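Local coordinates for uncharacterized protein, cytosolic disulfide reductase DsbM (Pseudomonas aeruginosa PAO1, PDB 5HFI) that probably acts as a cytosolic disulfide reductase of the thioredoxin superfamily, with glutathione joined to its active-site cysteine as a mixed disulfide, at residues Y13-G18 with A96-A101; R121-Y124 with R129-E132. All blocks are in the same frame, centred on the assembly; numbering follows the deposited sequence.

Contact 1 of 2, residues Y13-G18 with A96-A101. With GSH (glutathione), chain B.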
# COMPACT_ATOMS: atom_id res chain seq x y z
N TYR A 13 4.97 3.27 -1.20
CA TYR A 13 3.59 3.30 -0.73
C TYR A 13 3.56 3.43 0.78
O TYR A 13 4.58 3.29 1.47
CB TYR A 13 2.84 2.03 -1.14
CG TYR A 13 3.29 0.83 -0.33
CD1 TYR A 13 2.57 0.42 0.80
CD2 TYR A 13 4.43 0.12 -0.67
CE1 TYR A 13 2.98 -0.65 1.55
CE2 TYR A 13 4.85 -0.96 0.08
CZ TYR A 13 4.12 -1.34 1.19
OH TYR A 13 4.52 -2.41 1.95
N ASP A 14 2.36 3.67 1.31
CA ASP A 14 2.08 3.45 2.71
C ASP A 14 0.66 2.94 2.82
O ASP A 14 -0.25 3.50 2.18
CB ASP A 14 2.24 4.70 3.57
CG ASP A 14 2.15 4.40 5.04
OD1 ASP A 14 1.03 4.45 5.59
OD2 ASP A 14 3.20 4.06 5.63
N PRO A 15 0.42 1.89 3.61
CA PRO A 15 -0.93 1.31 3.67
C PRO A 15 -2.00 2.26 4.17
O PRO A 15 -3.18 2.06 3.86
CB PRO A 15 -0.77 0.10 4.61
CG PRO A 15 0.70 -0.14 4.70
CD PRO A 15 1.37 1.18 4.48
N LEU A 16 -1.64 3.29 4.94
CA LEU A 16 -2.62 4.24 5.47
C LEU A 16 -2.70 5.53 4.67
O LEU A 16 -3.32 6.49 5.12
CB LEU A 16 -2.31 4.54 6.94
CG LEU A 16 -2.57 3.35 7.87
CD1 LEU A 16 -1.84 3.51 9.19
CD2 LEU A 16 -4.05 3.17 8.11
N CYS A 17 -2.07 5.57 3.49
CA CYS A 17 -2.13 6.72 2.61
C CYS A 17 -3.34 6.57 1.69
O CYS A 17 -3.41 5.61 0.91
CB CYS A 17 -0.84 6.86 1.81
SG CYS A 17 -0.91 8.12 0.53
N GLY A 18 -4.28 7.50 1.78
CA GLY A 18 -5.48 7.41 0.96
C GLY A 18 -5.19 7.42 -0.52
O GLY A 18 -5.84 6.72 -1.31
N ALA A 96 3.28 0.62 10.73
CA ALA A 96 4.27 -0.44 10.84
C ALA A 96 3.66 -1.83 10.75
O ALA A 96 4.15 -2.65 9.95
CB ALA A 96 5.10 -0.26 12.12
N PRO A 97 2.62 -2.19 11.52
CA PRO A 97 2.09 -3.56 11.44
C PRO A 97 1.60 -3.93 10.05
O PRO A 97 1.95 -5.01 9.56
CB PRO A 97 0.96 -3.56 12.48
CG PRO A 97 1.36 -2.50 13.46
CD PRO A 97 2.00 -1.43 12.62
N PRO A 98 0.80 -3.09 9.37
CA PRO A 98 0.38 -3.48 8.02
C PRO A 98 1.54 -3.61 7.05
O PRO A 98 1.50 -4.45 6.15
CB PRO A 98 -0.58 -2.36 7.58
CG PRO A 98 -0.38 -1.27 8.53
CD PRO A 98 0.07 -1.88 9.81
N THR A 99 2.57 -2.77 7.19
CA THR A 99 3.73 -2.93 6.31
C THR A 99 4.44 -4.24 6.58
O THR A 99 4.85 -4.93 5.64
CB THR A 99 4.68 -1.74 6.47
OG1 THR A 99 3.98 -0.52 6.21
CG2 THR A 99 5.84 -1.86 5.48
N ALA A 100 4.60 -4.61 7.85
CA ALA A 100 5.19 -5.91 8.18
C ALA A 100 4.37 -7.06 7.58
O ALA A 100 4.95 -8.07 7.16
CB ALA A 100 5.31 -6.07 9.69
N ALA A 101 3.05 -6.91 7.53
CA ALA A 101 2.22 -7.95 6.92
C ALA A 101 2.50 -8.07 5.43
O ALA A 101 2.52 -9.17 4.88
CB ALA A 101 0.74 -7.65 7.17
N1 GSH B . -0.89 11.97 -5.12
CA1 GSH B . -1.68 13.05 -4.55
C1 GSH B . -1.88 14.15 -5.59
O11 GSH B . -1.80 15.36 -5.26
O12 GSH B . -2.14 13.84 -6.79
CB1 GSH B . -0.95 13.63 -3.34
CG1 GSH B . -0.20 12.50 -2.64
CD1 GSH B . -0.12 12.77 -1.14
OE1 GSH B . -0.31 13.87 -0.72
N2 GSH B . 0.20 11.69 -0.23
CA2 GSH B . 0.30 11.94 1.20
C2 GSH B . 1.73 12.39 1.50
O2 GSH B . 2.64 11.65 1.29
CB2 GSH B . -0.03 10.67 1.98
SG2 GSH B . -1.53 9.86 1.34
N3 GSH B . 1.98 13.71 2.04
CA3 GSH B . 3.34 14.14 2.32
C3 GSH B . 3.92 13.30 3.46
O31 GSH B . 5.07 12.80 3.34
O32 GSH B . 3.26 13.12 4.51
O HOH W 1 4.89 1.77 4.90
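The pyrrolidine ring of P15 lies across the first turn of helix 96-109, its CG 3.9 Å from CB of P98, and the two side chains cross at about a right angle. Proline suits both places: P15 makes a compact apolar knuckle in a tight turn, and P98 sits in the first turn of a helix, where an amide hydrogen is not needed. P15 CD also rests 3.6 Å from T99 OG1; with OG1 beside the backbone N (chi1 -57°), T99 CG2 stands anti to that N and meets the hydroxyl of Y13 at 3.8 Å. Residues 13-18 form the loop that leads from the first strand of the thioredoxin fold into the CxxC helix. D14 shapes it: OD1 accepts the N-H of L16 at 3.0 Å from above the carboxylate plane, an Asx turn, inside a type I turn that ends at C17. The other oxygen, OD2, accepts a hydrogen bond from a water that also donates to T99 OG1, at 2.8 Å; OD2 further accepts from M45 N, and the threonine hydroxyl bonds to S95 O. C17, N-cap of helix 18-22, carries glutathione in a mixed disulfide, its SG 2.0 Å from SG2 of the ligand.

Contact 2 of 2, residues R121-Y124 with R129-E132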
# COMPACT_ATOMS: atom_id res chain seq x y z
N ARG A 121 -8.44 -2.76 1.47
CA ARG A 121 -9.87 -3.07 1.51
C ARG A 121 -10.36 -3.25 2.94
O ARG A 121 -11.44 -2.77 3.30
CB ARG A 121 -10.16 -4.31 0.67
CG ARG A 121 -10.01 -4.11 -0.83
CD ARG A 121 -10.45 -5.35 -1.60
NE ARG A 121 -10.73 -5.05 -3.00
CZ ARG A 121 -9.92 -5.36 -4.01
NH1 ARG A 121 -8.77 -5.97 -3.78
NH2 ARG A 121 -10.26 -5.05 -5.26
N ALA A 122 -9.59 -3.95 3.77
CA ALA A 122 -9.99 -4.15 5.16
C ALA A 122 -10.14 -2.82 5.89
O ALA A 122 -11.03 -2.66 6.73
CB ALA A 122 -8.99 -5.05 5.88
N HIS A 123 -9.30 -1.87 5.58
CA HIS A 123 -9.33 -0.56 6.21
C HIS A 123 -10.42 0.36 5.63
O HIS A 123 -11.32 0.71 6.34
CB HIS A 123 -7.98 0.09 6.05
CG HIS A 123 -7.84 1.44 6.67
ND1 HIS A 123 -7.60 1.62 8.01
CD2 HIS A 123 -7.79 2.67 6.12
CE1 HIS A 123 -7.45 2.90 8.26
NE2 HIS A 123 -7.57 3.56 7.13
N TYR A 124 -10.38 0.60 4.31
CA TYR A 124 -11.24 1.62 3.71
C TYR A 124 -12.65 1.11 3.42
O TYR A 124 -13.59 1.91 3.40
CB TYR A 124 -10.60 2.14 2.42
CG TYR A 124 -9.34 2.94 2.66
CD1 TYR A 124 -9.41 4.22 3.19
CD2 TYR A 124 -8.09 2.41 2.38
CE1 TYR A 124 -8.27 4.96 3.42
CE2 TYR A 124 -6.94 3.13 2.60
CZ TYR A 124 -7.04 4.41 3.12
OH TYR A 124 -5.91 5.16 3.35
N ARG A 129 -9.36 -2.84 11.90
CA ARG A 129 -8.22 -2.22 12.58
C ARG A 129 -6.95 -2.92 12.09
O ARG A 129 -6.48 -3.89 12.69
CB ARG A 129 -8.38 -2.29 14.09
CG ARG A 129 -9.65 -1.60 14.57
CD ARG A 129 -9.52 -1.07 15.97
NE ARG A 129 -9.82 -2.10 16.94
CZ ARG A 129 -10.08 -1.86 18.22
NH1 ARG A 129 -10.08 -0.60 18.66
NH2 ARG A 129 -10.35 -2.86 19.05
N ILE A 130 -6.39 -2.42 10.99
CA ILE A 130 -5.24 -3.07 10.35
C ILE A 130 -3.95 -2.88 11.12
O ILE A 130 -2.92 -3.45 10.74
CB ILE A 130 -5.05 -2.58 8.90
CG1 ILE A 130 -4.74 -1.08 8.88
CG2 ILE A 130 -6.30 -2.87 8.08
CD1 ILE A 130 -4.42 -0.56 7.50
N ALA A 131 -3.96 -2.11 12.21
CA ALA A 131 -2.79 -2.02 13.06
C ALA A 131 -2.73 -3.14 14.09
O ALA A 131 -1.74 -3.24 14.82
CB ALA A 131 -2.76 -0.67 13.79
N GLU A 132 -3.75 -3.98 14.16
CA GLU A 132 -3.81 -5.02 15.18
C GLU A 132 -3.43 -6.37 14.59
O GLU A 132 -3.85 -6.74 13.49
CB GLU A 132 -5.20 -5.10 15.81
CG GLU A 132 -5.52 -3.89 16.69
CD GLU A 132 -6.88 -3.99 17.35
OE1 GLU A 132 -7.73 -4.76 16.85
OE2 GLU A 132 -7.10 -3.30 18.37
O HOH W 2 -7.41 0.24 10.64
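I130 packs its branched side chain on A122 and H123, where a type I beta turn from R129 to E132 faces the last turn of helix 112-124, a turn joining two consecutive helices of the helical part of this DsbA-like thioredoxin fold. At the start of the turn, R129 has its CB pointing away from that helix, and the long side chain is used along its own segment and beyond: NH1 reaches D88 and S90, and E132 OE2 lies over one face of the guanidinium, 3.3 Å from R129 NE, a pairing of charges to which no N-H is directed. I130, next in line, does the packing. Its CB points toward the helix, and CG1 stands between the backbone N and the carbonyl carbon (chi1 63°), which brings CD1 against the H123 side chain, while CG2 reaches both A122 CB, at 4.1 Å, and the CB of H123. The small alanine lets the turn come close to the helix backbone. CD1 comes to the imidazole obliquely, 3.9 Å from H123 ND1, and the two side chains cross at about a right angle. A branched, wholly apolar residue fits here because it fills the angle between a methyl and a ring, with L16 of the 13-18 loop touching it as well. E132 closes the turn, its N donating to R129 O at 3.1 Å, and serves as N-cap of helix 133-142. The histidine finds a polar partner through water: with CG anti to the backbone N (chi1 -179°), the imidazole swings out so that ND1 can meet a water in the ring plane at 3.0 Å, and the backbone N of I130 donates to the same water over 2.9 Å.

From the N terminus, strand 8-13 runs into the 13-18 loop, which goes on to helix 18-22. Contact 1 closes a long loop of 77 intervening residues when helix 96-109 comes back to that loop. Helix 112-124 follows directly, and contact 2 then closes a short loop of four residues between its end and the turn before helix 133-142. The two are therefore in series, neither nested nor crossed, but their centres lie 9 Å apart and they touch: L16 CD2 packs 3.4 Å from H123 CE1, and the Y124 hydroxyl comes up to the backbone around C17. Together they bring the thioredoxin active-site loop against the inserted helices.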